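Local coordinates for putative peptidyl-arginine deiminase family protein (PDB 6B10) that probably hydrolyses agmatine to N-carbamoylputrescine and ammonia, a step in polyamine biosynthesis, at residues S17-L22 / N327-L332; S31-Y36 / L315-S320; V156-S161 / I192-G197; I224-E229 / E252-K257. All coordinates share one frame; numbering follows the deposited sequence. Where two conformers were deposited one is given.

How the interactions relate
Interactions 3 and 4 are parallel strand pairings, the second only one bridge long, with helix between their strands. Their centres lie about 20 Å apart, and helix 233-244 relates them, receiving Leu194 from interaction 3 and Ile224 and Cys225 from interaction 4. Interaction 1 pairs residues close to the two ends of the chain, so the other three contacts all fall between its segments in sequence; interaction 4 is on the opposite side of the chain's centre from it, about 33 Å away centre to centre. Interaction 2 clasps two loops and comes within about 7 Å of interaction 4 at the nearest atoms. The bound potassium ion, at Phe91, Asp106 and Phe107, is about 14 Å from the Arg328 side chain of interaction 1.

Interaction 1: residues S17-L22 / N327-L332; sequences SEQEYL and NRFKGL
Gln19, Glu20, Tyr21 and Leu22 pair antiparallel with Asn327 to Phe329 through a classic beta bulge, in which the amides of Glu20 and Tyr21 both donate to Arg328 O, with Glu20 N at 2.8 Å and Tyr21 N at 3.2 Å. Beyond the bulge, Lys330 N makes a 3.0 Å bond to Glu18 O.

Among the side chains, Asn327 ND2 donates to Gln19 OE1, 2.8 Å. The two amides stand 87° apart: OE1 lies in the plane of the Asn327 amide, while ND2 sits above the plane of the Gln19 carbonyl. Leu22 CD1 also packs on this ND2, at 3.3 Å. Gln19 CG touches Phe329 CD1 at 3.6 Å, and the edge of that ring meets the carbonyl oxygens of Ser17 and Glu18. Glu18 and Lys330 run side by side, the lysine CD 3.4 Å from the glutamate CD.

Gln55 also donates to Gln19 OE1, Phe275 O receives Gln19 NE2, and Arg89 binds Asn327 OD1. Where strand 326-329 pairs with strand 19-25, these buried amides therefore have several partners each and are probably fixed in rotation.

Interaction 2: residues S31-Y36 / L315-S320; sequences SDWNPY and LRQNGS
Gln317 and Arg316 reach across to Trp33 and Tyr36, each aliphatic chain lying over an aromatic ring. Gln317 CG is beside its own backbone N (chi1 -67°) and rides over one face of the Trp33 indole, 3.6 Å from the centroid of the six-membered ring and close to its normal. CB of the same residue leans on Trp33 CZ2, also at 3.6 Å. A bend at chi2 (-60°) then turns CD away from an extended course, and the amide ends at the edge of the Tyr36 ring, nearly coplanar with it. There NE2 donates to Tyr36 OH at 2.9 Å, a bent bond with an N-H...O angle of 135°.

Arg316 stays extended from CG to NE and slides past Tyr36 in the opposite direction. Its CD stands over the ring centre, 3.8 Å from the centroid, in a CH-pi contact. Farther along, the guanidinium is turned almost perpendicular to the ring, with CZ 4.9 Å from the centroid in a cation-pi contact and NH1 3.3 Å from Tyr36 CB.

Trp33 NE1 is held by Thr86 OG1, which helps fix the indole beneath Gln317. Tyr36 occupies the N-cap position of helix 37-52. This is a surface clasp between two irregular connections, one leading into that helix and the other into strand 326-329, within the alpha/beta-propeller fold of the guanidine-modifying enzymes.

Interaction 3: residues V156-S161 / I192-G197; sequences VMLTSS and IWLENG
Ser161 OG donates to Glu195 OE2 at 2.7 Å, meeting the carboxylate from above its plane. The bond closes the end of a parallel strand pair: strand 156-160 and residues 192-194 run parallel, 23° apart, joined through helices 161-167 and 175-186 in a beta-alpha-beta crossover. Glu195 gets its carboxylate there by bending at chi2 (-65°), although its CB points away from the neighbouring segment.

The backbone ladder is regular. Met157 O accepts from Ile192 N, Thr159 N donates to Ile192 O, and Thr159 O takes Leu194 N at 2.8 Å. The last rung is Ser161 N to Leu194 O, 3.0 Å. Ser160 is the N-cap of the following helix: its OG accepts from His162 N and also bonds to a water that donates to Asn196 O.

On one face of the sheet, Thr159 and Trp193 lie side by side. Thr159 OG1 is anti to the backbone N (chi1 -168°) and bonds to Ser148 O, while Thr159 CG2 sits over one face of the Trp193 indole, 4.0 Å from the centroid of its six-membered ring. Trp193 NE1 is bound to Asp179, and Leu164 of the crossover helix touches both residues. The other face is mostly aliphatic, with Ser160 at its end and Leu194 packing on Met239 and Leu243 of helix 233-244. There Leu158 CD1 packs 3.6 Å from Ile192 CG2, while Ile192 CD1 reaches back to Val156 CG1 at 3.8 Å.

Interaction 4: residues I224-E229 / E252-K257; sequences ICEDEE and ELPIPK
Ile224 sets its CG2 methyl between Pro254 and Glu252. The methyl occupies the crowded position between backbone N and carbonyl carbon, with CG1 anti to N (chi1 -159°), and lies 3.7 Å from Pro254 CA and 3.8 Å from Glu252 OE1. The isoleucine and glutamate side chains cross at a slant, whereas Glu226 runs alongside Pro254, pointing the same way, with its OE2 3.7 Å from the proline CB. Farther on, Cys225 SG, anti to its backbone N, meets Ile255 CD1 at 3.9 Å.

Behind these side chains is a short parallel pairing. Ile224 N donates to Leu253 O, and Ile224 O accepts from Ile255 N at 2.9 Å. Pro254, which has no amide hydrogen to give, directs its CA-H at the same Ile224 O. Strand 219-224, helix 233-244 and strand 249-254 form a beta-alpha-beta unit; Ile224 and Cys225 touch that helix on one side, while Leu253 and Pro254 touch helix 289-300.

One water donates to both Glu226 OE2 and Glu252 OE1, the latter at 2.8 Å, linking two carboxylate oxygens 5.1 Å apart. Glu252 OE2 has a salt bridge to Lys240 of helix 233-244. The lysine and the shared water would offset the repulsion between the two carboxylates, so both can probably remain charged beside the isoleucine and proline.

Interaction 1: residues S17-L22 / N327-L332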
loop_
_atom_site.group_PDB
_atom_site.type_symbol
_atom_site.label_atom_id
_atom_site.label_comp_id
_atom_site.label_asym_id
_atom_site.label_seq_id
_atom_site.Cartn_x
_atom_site.Cartn_y
_atom_site.Cartn_z
ATOM N N SER A 17 -6.971 -10.365 3.294
ATOM C CA SER A 17 -8.301 -10.864 2.925
ATOM C C SER A 17 -8.372 -11.081 1.412
ATOM O O SER A 17 -7.624 -10.452 0.643
ATOM C CB SER A 17 -9.402 -9.894 3.345
ATOM O OG SER A 17 -9.402 -9.705 4.741
ATOM N N GLU A 18 -9.269 -11.976 1.003
ATOM C CA GLU A 18 -9.376 -12.391 -0.391
ATOM C C GLU A 18 -9.721 -11.209 -1.289
ATOM O O GLU A 18 -10.529 -10.354 -0.928
ATOM C CB GLU A 18 -10.425 -13.503 -0.544
ATOM C CG GLU A 18 -10.385 -14.199 -1.899
ATOM C CD GLU A 18 -11.249 -15.456 -1.954
ATOM O OE1 GLU A 18 -12.234 -15.546 -1.193
ATOM O OE2 GLU A 18 -10.949 -16.354 -2.769
ATOM N N GLN A 19 -9.108 -11.179 -2.464
ATOM C CA GLN A 19 -9.226 -10.058 -3.375
ATOM C C GLN A 19 -9.717 -10.481 -4.754
ATOM O O GLN A 19 -9.611 -11.648 -5.136
ATOM C CB GLN A 19 -7.860 -9.372 -3.522
ATOM C CG GLN A 19 -7.304 -8.770 -2.238
ATOM C CD GLN A 19 -5.821 -8.441 -2.349
ATOM O OE1 GLN A 19 -5.360 -7.945 -3.382
ATOM N NE2 GLN A 19 -5.063 -8.726 -1.288
ATOM N N GLU A 20 -10.258 -9.505 -5.482
ATOM C CA GLU A 20 -10.709 -9.713 -6.852
ATOM C C GLU A 20 -9.671 -9.151 -7.828
ATOM O O GLU A 20 -9.340 -9.794 -8.819
ATOM C CB GLU A 20 -12.077 -9.054 -7.070
ATOM C CG GLU A 20 -12.802 -9.513 -8.328
ATOM C CD GLU A 20 -13.379 -10.910 -8.202
ATOM O OE1 GLU A 20 -14.201 -11.138 -7.294
ATOM O OE2 GLU A 20 -13.024 -11.777 -9.026
ATOM N N TYR A 21 -9.151 -7.959 -7.536
ATOM C CA TYR A 21 -8.148 -7.318 -8.387
ATOM C C TYR A 21 -7.002 -6.714 -7.590
ATOM O O TYR A 21 -7.195 -6.254 -6.462
ATOM C CB TYR A 21 -8.772 -6.158 -9.158
ATOM C CG TYR A 21 -9.720 -6.529 -10.280
ATOM C CD1 TYR A 21 -9.242 -6.840 -11.547
ATOM C CD2 TYR A 21 -11.098 -6.521 -10.083
ATOM C CE1 TYR A 21 -10.104 -7.149 -12.581
ATOM C CE2 TYR A 21 -11.972 -6.837 -11.111
ATOM C CZ TYR A 21 -11.471 -7.146 -12.356
ATOM O OH TYR A 21 -12.339 -7.454 -13.377
ATOM N N LEU A 22 -5.815 -6.704 -8.195
ATOM C CA LEU A 22 -4.801 -5.708 -7.874
ATOM C C LEU A 22 -4.807 -4.674 -9.004
ATOM O O LEU A 22 -4.756 -5.017 -10.189
ATOM C CB LEU A 22 -3.407 -6.325 -7.717
ATOM C CG LEU A 22 -2.372 -5.416 -7.031
ATOM C CD1 LEU A 22 -2.677 -5.240 -5.553
ATOM C CD2 LEU A 22 -0.958 -5.950 -7.190
ATOM N N ASN A 327 -5.605 -2.643 -3.722
ATOM C CA ASN A 327 -6.324 -3.901 -3.650
ATOM C C ASN A 327 -7.817 -3.638 -3.727
ATOM O O ASN A 327 -8.310 -2.670 -3.157
ATOM C CB ASN A 327 -5.975 -4.629 -2.340
ATOM C CG ASN A 327 -4.482 -4.666 -2.084
ATOM O OD1 ASN A 327 -3.914 -3.727 -1.521
ATOM N ND2 ASN A 327 -3.834 -5.739 -2.520
ATOM N N ARG A 328 -8.527 -4.498 -4.446
ATOM C CA ARG A 328 -9.985 -4.465 -4.485
ATOM C C ARG A 328 -10.441 -5.837 -4.027
ATOM O O ARG A 328 -10.106 -6.850 -4.641
ATOM C CB ARG A 328 -10.495 -4.145 -5.894
ATOM C CG ARG A 328 -12.009 -4.245 -6.043
ATOM C CD ARG A 328 -12.492 -3.657 -7.362
ATOM N NE ARG A 328 -13.847 -4.116 -7.681
ATOM C CZ ARG A 328 -14.975 -3.537 -7.267
ATOM N NH1 ARG A 328 -14.952 -2.446 -6.505
ATOM N NH2 ARG A 328 -16.145 -4.057 -7.619
ATOM N N PHE A 329 -11.181 -5.870 -2.926
ATOM C CA PHE A 329 -11.459 -7.132 -2.252
ATOM C C PHE A 329 -12.654 -7.858 -2.849
ATOM O O PHE A 329 -13.483 -7.256 -3.530
ATOM C CB PHE A 329 -11.591 -6.912 -0.741
ATOM C CG PHE A 329 -10.304 -6.467 -0.118
ATOM C CD1 PHE A 329 -9.385 -7.398 0.342
ATOM C CD2 PHE A 329 -9.967 -5.119 -0.082
ATOM C CE1 PHE A 329 -8.170 -6.995 0.866
ATOM C CE2 PHE A 329 -8.755 -4.708 0.447
ATOM C CZ PHE A 329 -7.857 -5.650 0.924
ATOM N N LYS A 330 -12.692 -9.163 -2.610
ATOM C CA LYS A 330 -13.730 -10.046 -3.129
ATOM C C LYS A 330 -14.886 -10.139 -2.137
ATOM O O LYS A 330 -14.670 -10.244 -0.929
ATOM C CB LYS A 330 -13.148 -11.443 -3.366
ATOM C CG LYS A 330 -14.076 -12.427 -4.078
ATOM C CD LYS A 330 -13.570 -13.850 -3.911
ATOM C CE LYS A 330 -14.521 -14.881 -4.502
ATOM N NZ LYS A 330 -14.382 -15.008 -5.978
ATOM N N GLY A 331 -16.110 -10.110 -2.653
ATOM C CA GLY A 331 -17.303 -10.296 -1.829
ATOM C C GLY A 331 -18.527 -9.623 -2.402
ATOM O O GLY A 331 -18.467 -9.004 -3.467
ATOM N N LEU A 332 -19.637 -9.734 -1.678
ATOM C CA LEU A 332 -20.900 -9.124 -2.085
ATOM C C LEU A 332 -20.757 -7.618 -2.152
ATOM O O LEU A 332 -20.260 -6.990 -1.215
ATOM C CB LEU A 332 -22.020 -9.484 -1.105
HETATM O O HOH W 1 -12.498 -10.111 0.857
HETATM O O HOH W 2 -16.177 -9.779 -5.648
#

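Interaction 2: residues S31-Y36 / L315-S320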
loop_
_atom_site.group_PDB
_atom_site.type_symbol
_atom_site.label_atom_id
_atom_site.label_comp_id
_atom_site.label_asym_id
_atom_site.label_seq_id
_atom_site.Cartn_x
_atom_site.Cartn_y
_atom_site.Cartn_z
ATOM N N SER A 31 4.249 11.520 -17.862
ATOM C CA SER A 31 4.610 11.763 -16.463
ATOM C C SER A 31 6.139 11.849 -16.301
ATOM O O SER A 31 6.855 12.036 -17.285
ATOM C CB SER A 31 4.019 10.650 -15.591
ATOM O OG SER A 31 4.508 9.381 -15.994
ATOM N N ASP A 32 6.642 11.705 -15.073
ATOM C CA ASP A 32 8.075 11.859 -14.794
ATOM C C ASP A 32 8.845 10.531 -14.795
ATOM O O ASP A 32 9.776 10.350 -14.009
ATOM C CB ASP A 32 8.266 12.573 -13.449
ATOM C CG ASP A 32 7.578 13.929 -13.404
ATOM O OD1 ASP A 32 7.722 14.707 -14.372
ATOM O OD2 ASP A 32 6.900 14.220 -12.398
ATOM N N TRP A 33 8.458 9.615 -15.684
ATOM C CA TRP A 33 9.159 8.344 -15.874
ATOM C C TRP A 33 9.893 8.305 -17.221
ATOM O O TRP A 33 10.424 7.261 -17.608
ATOM C CB TRP A 33 8.164 7.176 -15.808
ATOM C CG TRP A 33 7.572 6.922 -14.445
ATOM C CD1 TRP A 33 6.346 7.321 -13.996
ATOM C CD2 TRP A 33 8.173 6.190 -13.370
ATOM N NE1 TRP A 33 6.149 6.892 -12.707
ATOM C CE2 TRP A 33 7.255 6.195 -12.298
ATOM C CE3 TRP A 33 9.399 5.537 -13.206
ATOM C CZ2 TRP A 33 7.526 5.570 -11.076
ATOM C CZ3 TRP A 33 9.668 4.917 -11.990
ATOM C CH2 TRP A 33 8.732 4.937 -10.942
ATOM N N ASN A 34 9.932 9.443 -17.917
ATOM C CA ASN A 34 10.428 9.513 -19.303
ATOM C C ASN A 34 11.840 8.964 -19.531
ATOM O O ASN A 34 12.037 8.128 -20.419
ATOM C CB ASN A 34 10.356 10.954 -19.831
ATOM C CG ASN A 34 8.937 11.402 -20.119
ATOM O OD1 ASN A 34 8.274 10.856 -21.000
ATOM N ND2 ASN A 34 8.467 12.408 -19.387
ATOM N N PRO A 35 12.824 9.429 -18.737
ATOM C CA PRO A 35 14.217 9.016 -18.968
ATOM C C PRO A 35 14.443 7.501 -18.909
ATOM O O PRO A 35 15.227 6.966 -19.697
ATOM C CB PRO A 35 14.987 9.713 -17.835
ATOM C CG PRO A 35 14.098 10.816 -17.372
ATOM C CD PRO A 35 12.704 10.306 -17.558
ATOM N N TYR A 36 13.752 6.828 -17.991
ATOM C CA TYR A 36 13.892 5.382 -17.801
ATOM C C TYR A 36 12.529 4.707 -17.974
ATOM O O TYR A 36 12.091 3.913 -17.141
ATOM C CB TYR A 36 14.517 5.079 -16.429
ATOM C CG TYR A 36 14.168 6.086 -15.354
ATOM C CD1 TYR A 36 12.995 5.972 -14.617
ATOM C CD2 TYR A 36 15.015 7.153 -15.075
ATOM C CE1 TYR A 36 12.674 6.895 -13.638
ATOM C CE2 TYR A 36 14.704 8.080 -14.095
ATOM C CZ TYR A 36 13.532 7.946 -13.379
ATOM O OH TYR A 36 13.214 8.862 -12.401
ATOM N N LEU A 315 12.010 3.047 -6.906
ATOM C CA LEU A 315 12.520 4.003 -5.913
ATOM C C LEU A 315 12.969 5.348 -6.503
ATOM O O LEU A 315 13.059 6.342 -5.774
ATOM C CB LEU A 315 13.695 3.405 -5.134
ATOM C CG LEU A 315 13.521 2.105 -4.343
ATOM C CD1 LEU A 315 14.856 1.749 -3.714
ATOM C CD2 LEU A 315 12.437 2.217 -3.279
ATOM N N ARG A 316 13.257 5.387 -7.804
ATOM C CA ARG A 316 13.646 6.641 -8.463
ATOM C C ARG A 316 12.563 7.726 -8.322
ATOM O O ARG A 316 12.886 8.911 -8.228
ATOM C CB ARG A 316 14.010 6.400 -9.932
ATOM C CG ARG A 316 15.291 5.590 -10.105
ATOM C CD ARG A 316 15.573 5.212 -11.552
ATOM N NE ARG A 316 16.517 4.095 -11.642
ATOM C CZ ARG A 316 16.908 3.510 -12.777
ATOM N NH1 ARG A 316 16.453 3.924 -13.954
ATOM N NH2 ARG A 316 17.765 2.498 -12.734
ATOM N N GLN A 317 11.292 7.319 -8.267
ATOM C CA GLN A 317 10.191 8.249 -7.992
ATOM C C GLN A 317 9.610 8.110 -6.578
ATOM O O GLN A 317 8.433 8.387 -6.355
ATOM C CB GLN A 317 9.094 8.086 -9.046
ATOM C CG GLN A 317 9.521 8.516 -10.445
ATOM C CD GLN A 317 9.928 9.979 -10.517
ATOM O OE1 GLN A 317 9.420 10.817 -9.771
ATOM N NE2 GLN A 317 10.852 10.290 -11.413
ATOM N N ASN A 318 10.452 7.695 -5.633
ATOM C CA ASN A 318 10.139 7.703 -4.199
ATOM C C ASN A 318 8.971 6.817 -3.759
ATOM O O ASN A 318 8.200 7.184 -2.880
ATOM C CB ASN A 318 9.936 9.140 -3.706
ATOM C CG ASN A 318 11.060 10.065 -4.132
ATOM O OD1 ASN A 318 10.828 11.069 -4.808
ATOM N ND2 ASN A 318 12.289 9.727 -3.752
ATOM N N GLY A 319 8.868 5.636 -4.353
ATOM C CA GLY A 319 7.896 4.647 -3.915
ATOM C C GLY A 319 8.361 3.251 -4.258
ATOM O O GLY A 319 9.354 3.073 -4.954
ATOM N N SER A 320 7.642 2.253 -3.765
ATOM C CA SER A 320 7.992 0.869 -4.035
ATOM C C SER A 320 6.703 0.106 -4.349
ATOM O O SER A 320 5.707 0.729 -4.699
ATOM C CB SER A 320 8.776 0.289 -2.853
ATOM O OG SER A 320 9.272 -1.002 -3.149
#

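Interaction 3: residues V156-S161 / I192-G197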
loop_
_atom_site.group_PDB
_atom_site.type_symbol
_atom_site.label_atom_id
_atom_site.label_comp_id
_atom_site.label_asym_id
_atom_site.label_seq_id
_atom_site.Cartn_x
_atom_site.Cartn_y
_atom_site.Cartn_z
ATOM N N VAL A 156 -8.103 -2.623 14.778
ATOM C CA VAL A 156 -6.918 -1.836 15.066
ATOM C C VAL A 156 -6.347 -1.269 13.771
ATOM O O VAL A 156 -6.302 -1.960 12.746
ATOM C CB VAL A 156 -5.840 -2.663 15.804
ATOM C CG1 VAL A 156 -4.699 -1.768 16.256
ATOM C CG2 VAL A 156 -6.437 -3.378 17.011
ATOM N N MET A 157 -5.905 -0.015 13.827
ATOM C CA MET A 157 -5.252 0.628 12.692
ATOM C C MET A 157 -3.927 1.235 13.119
ATOM O O MET A 157 -3.808 1.793 14.203
ATOM C CB MET A 157 -6.135 1.722 12.083
ATOM C CG MET A 157 -5.538 2.365 10.833
ATOM S SD MET A 157 -6.540 3.706 10.166
ATOM C CE MET A 157 -6.106 5.025 11.295
ATOM N N LEU A 158 -2.949 1.144 12.229
ATOM C CA LEU A 158 -1.612 1.643 12.453
ATOM C C LEU A 158 -1.434 2.868 11.560
ATOM O O LEU A 158 -1.875 2.875 10.412
ATOM C CB LEU A 158 -0.626 0.533 12.079
ATOM C CG LEU A 158 0.810 0.473 12.572
ATOM C CD1 LEU A 158 0.903 0.606 14.082
ATOM C CD2 LEU A 158 1.439 -0.838 12.103
ATOM N N THR A 159 -0.830 3.922 12.098
ATOM C CA THR A 159 -0.597 5.141 11.323
ATOM C C THR A 159 0.511 5.979 11.959
ATOM O O THR A 159 0.898 5.742 13.099
ATOM C CB THR A 159 -1.890 5.984 11.183
ATOM O OG1 THR A 159 -1.702 7.016 10.205
ATOM C CG2 THR A 159 -2.296 6.606 12.513
ATOM N N SER A 160 1.019 6.948 11.209
ATOM C CA SER A 160 2.050 7.849 11.713
ATOM C C SER A 160 1.459 9.209 12.066
ATOM O O SER A 160 0.705 9.789 11.282
ATOM C CB SER A 160 3.160 8.020 10.679
ATOM O OG SER A 160 4.054 9.053 11.066
ATOM N N SER A 161 1.821 9.714 13.244
ATOM C CA SER A 161 1.422 11.053 13.687
ATOM C C SER A 161 1.842 12.158 12.715
ATOM O O SER A 161 1.175 13.184 12.608
ATOM C CB SER A 161 2.024 11.345 15.061
ATOM O OG SER A 161 1.557 10.413 16.018
ATOM N N ILE A 192 -3.116 3.088 16.646
ATOM C CA ILE A 192 -1.747 3.206 17.117
ATOM C C ILE A 192 -1.092 4.328 16.317
ATOM O O ILE A 192 -0.890 4.207 15.102
ATOM C CB ILE A 192 -0.983 1.886 16.939
ATOM C CG1 ILE A 192 -1.639 0.799 17.791
ATOM C CG2 ILE A 192 0.477 2.040 17.334
ATOM C CD1 ILE A 192 -1.242 -0.608 17.418
ATOM N N TRP A 193 -0.800 5.426 17.008
ATOM C CA TRP A 193 -0.168 6.589 16.416
ATOM C C TRP A 193 1.330 6.514 16.653
ATOM O O TRP A 193 1.786 6.715 17.774
ATOM C CB TRP A 193 -0.715 7.862 17.065
ATOM C CG TRP A 193 -2.156 8.158 16.763
ATOM C CD1 TRP A 193 -3.254 7.744 17.473
ATOM C CD2 TRP A 193 -2.653 8.954 15.685
ATOM N NE1 TRP A 193 -4.407 8.233 16.888
ATOM C CE2 TRP A 193 -4.062 8.976 15.789
ATOM C CE3 TRP A 193 -2.042 9.653 14.639
ATOM C CZ2 TRP A 193 -4.865 9.670 14.887
ATOM C CZ3 TRP A 193 -2.841 10.338 13.737
ATOM C CH2 TRP A 193 -4.239 10.343 13.869
ATOM N N LEU A 194 2.101 6.218 15.609
ATOM C CA LEU A 194 3.555 6.130 15.743
ATOM C C LEU A 194 4.231 7.491 15.573
ATOM O O LEU A 194 4.070 8.145 14.543
ATOM C CB LEU A 194 4.149 5.152 14.730
ATOM C CG LEU A 194 3.968 3.659 14.975
ATOM C CD1 LEU A 194 4.713 2.910 13.884
ATOM C CD2 LEU A 194 4.465 3.222 16.345
ATOM N N GLU A 195 5.003 7.888 16.582
ATOM C CA GLU A 195 5.719 9.164 16.578
ATOM C C GLU A 195 7.038 9.069 15.819
ATOM O O GLU A 195 7.387 9.975 15.059
ATOM C CB GLU A 195 6.012 9.622 18.010
ATOM C CG GLU A 195 4.786 9.794 18.897
ATOM C CD GLU A 195 3.868 10.911 18.433
ATOM O OE1 GLU A 195 4.382 11.964 18.000
ATOM O OE2 GLU A 195 2.631 10.734 18.504
ATOM N N ASN A 196 7.756 7.965 16.018
ATOM C CA ASN A 196 9.146 7.842 15.572
ATOM C C ASN A 196 9.365 7.062 14.287
ATOM O O ASN A 196 8.498 6.316 13.827
ATOM C CB ASN A 196 9.976 7.189 16.676
ATOM C CG ASN A 196 10.129 8.082 17.888
ATOM O OD1 ASN A 196 10.854 9.070 17.845
ATOM N ND2 ASN A 196 9.457 7.736 18.976
ATOM N N GLY A 197 10.561 7.247 13.733
ATOM C CA GLY A 197 11.040 6.503 12.584
ATOM C C GLY A 197 10.704 7.194 11.288
ATOM O O GLY A 197 9.742 7.957 11.215
HETATM O O HOH W 3 6.437 7.729 12.075
#

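Interaction 4: residues I224-E229 / E252-K257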
loop_
_atom_site.group_PDB
_atom_site.type_symbol
_atom_site.label_atom_id
_atom_site.label_comp_id
_atom_site.label_asym_id
_atom_site.label_seq_id
_atom_site.Cartn_x
_atom_site.Cartn_y
_atom_site.Cartn_z
ATOM N N ILE A 224 13.948 -1.775 10.606
ATOM C CA ILE A 224 14.967 -1.588 11.633
ATOM C C ILE A 224 16.271 -1.289 10.903
ATOM O O ILE A 224 16.391 -1.539 9.702
ATOM C CB ILE A 224 15.079 -2.825 12.569
ATOM C CG1 ILE A 224 15.730 -2.477 13.909
ATOM C CG2 ILE A 224 15.880 -3.948 11.926
ATOM C CD1 ILE A 224 15.081 -1.347 14.685
ATOM N N CYS A 225 17.224 -0.706 11.614
ATOM C CA CYS A 225 18.545 -0.432 11.064
ATOM C C CYS A 225 19.604 -0.914 12.047
ATOM O O CYS A 225 19.556 -0.572 13.227
ATOM C CB CYS A 225 18.703 1.059 10.815
ATOM S SG CYS A 225 20.331 1.502 10.186
ATOM N N GLU A 226 20.547 -1.714 11.552
ATOM C CA GLU A 226 21.575 -2.343 12.386
ATOM C C GLU A 226 22.887 -1.537 12.459
ATOM O O GLU A 226 23.684 -1.732 13.379
ATOM C CB GLU A 226 21.841 -3.772 11.887
ATOM C CG GLU A 226 20.790 -4.774 12.353
ATOM C CD GLU A 226 20.660 -6.001 11.462
ATOM O OE1 GLU A 226 21.583 -6.289 10.666
ATOM O OE2 GLU A 226 19.620 -6.690 11.567
ATOM N N ASP A 227 23.106 -0.637 11.503
ATOM C CA ASP A 227 24.315 0.184 11.467
ATOM C C ASP A 227 24.127 1.458 12.283
ATOM O O ASP A 227 23.331 2.321 11.913
ATOM C CB ASP A 227 24.661 0.547 10.021
ATOM C CG ASP A 227 25.901 1.436 9.906
ATOM O OD1 ASP A 227 26.501 1.802 10.937
ATOM O OD2 ASP A 227 26.275 1.778 8.767
ATOM N N GLU A 228 24.890 1.592 13.366
ATOM C CA GLU A 228 24.802 2.766 14.241
ATOM C C GLU A 228 25.187 4.064 13.538
ATOM O O GLU A 228 24.683 5.126 13.883
ATOM C CB GLU A 228 25.660 2.577 15.493
ATOM C CG GLU A 228 25.117 1.528 16.452
ATOM C CD GLU A 228 25.844 1.502 17.787
ATOM O OE1 GLU A 228 26.196 2.581 18.309
ATOM O OE2 GLU A 228 26.050 0.396 18.327
ATOM N N GLU A 229 26.073 3.976 12.553
ATOM C CA GLU A 229 26.489 5.152 11.787
ATOM C C GLU A 229 25.360 5.739 10.939
ATOM O O GLU A 229 25.355 6.940 10.658
ATOM C CB GLU A 229 27.680 4.806 10.883
ATOM N N GLU A 252 11.267 -8.100 12.358
ATOM C CA GLU A 252 12.128 -6.993 11.930
ATOM C C GLU A 252 12.473 -7.067 10.454
ATOM O O GLU A 252 12.690 -8.147 9.902
ATOM C CB GLU A 252 13.399 -6.942 12.776
ATOM C CG GLU A 252 13.140 -6.538 14.219
ATOM C CD GLU A 252 14.406 -6.384 15.044
ATOM O OE1 GLU A 252 15.510 -6.686 14.542
ATOM O OE2 GLU A 252 14.289 -5.941 16.206
ATOM N N LEU A 253 12.518 -5.903 9.823
ATOM C CA LEU A 253 12.854 -5.777 8.413
ATOM C C LEU A 253 14.056 -4.854 8.296
ATOM O O LEU A 253 13.888 -3.653 8.133
ATOM C CB LEU A 253 11.670 -5.193 7.639
ATOM C CG LEU A 253 10.338 -5.934 7.756
ATOM C CD1 LEU A 253 9.220 -5.105 7.141
ATOM C CD2 LEU A 253 10.414 -7.315 7.105
ATOM N N PRO A 254 15.281 -5.406 8.398
ATOM C CA PRO A 254 16.471 -4.554 8.358
ATOM C C PRO A 254 16.653 -3.891 7.006
ATOM O O PRO A 254 16.665 -4.567 5.987
ATOM C CB PRO A 254 17.621 -5.531 8.636
ATOM C CG PRO A 254 17.084 -6.874 8.256
ATOM C CD PRO A 254 15.630 -6.823 8.602
ATOM N N ILE A 255 16.794 -2.572 7.000
ATOM C CA ILE A 255 16.936 -1.841 5.743
ATOM C C ILE A 255 18.225 -2.255 5.037
ATOM O O ILE A 255 19.197 -2.639 5.691
ATOM C CB ILE A 255 16.888 -0.304 5.939
ATOM C CG1 ILE A 255 18.074 0.206 6.765
ATOM C CG2 ILE A 255 15.561 0.102 6.571
ATOM C CD1 ILE A 255 18.099 1.717 6.944
ATOM N N PRO A 256 18.230 -2.215 3.697
ATOM C CA PRO A 256 19.436 -2.601 2.987
ATOM C C PRO A 256 20.522 -1.535 3.128
ATOM O O PRO A 256 20.273 -0.470 3.696
ATOM C CB PRO A 256 18.965 -2.709 1.536
ATOM C CG PRO A 256 17.838 -1.752 1.441
ATOM C CD PRO A 256 17.164 -1.777 2.779
ATOM N N LYS A 257 21.717 -1.826 2.627
ATOM C CA LYS A 257 22.764 -0.819 2.571
ATOM C C LYS A 257 22.293 0.304 1.646
ATOM O O LYS A 257 21.466 0.068 0.767
ATOM C CB LYS A 257 24.082 -1.409 2.063
ATOM C CG LYS A 257 24.689 -2.487 2.953
ATOM C CD LYS A 257 25.101 -1.953 4.314
ATOM C CE LYS A 257 25.886 -2.997 5.095
HETATM O O HOH W 4 20.101 -2.558 8.315
HETATM O O HOH W 5 16.957 -7.697 12.383
#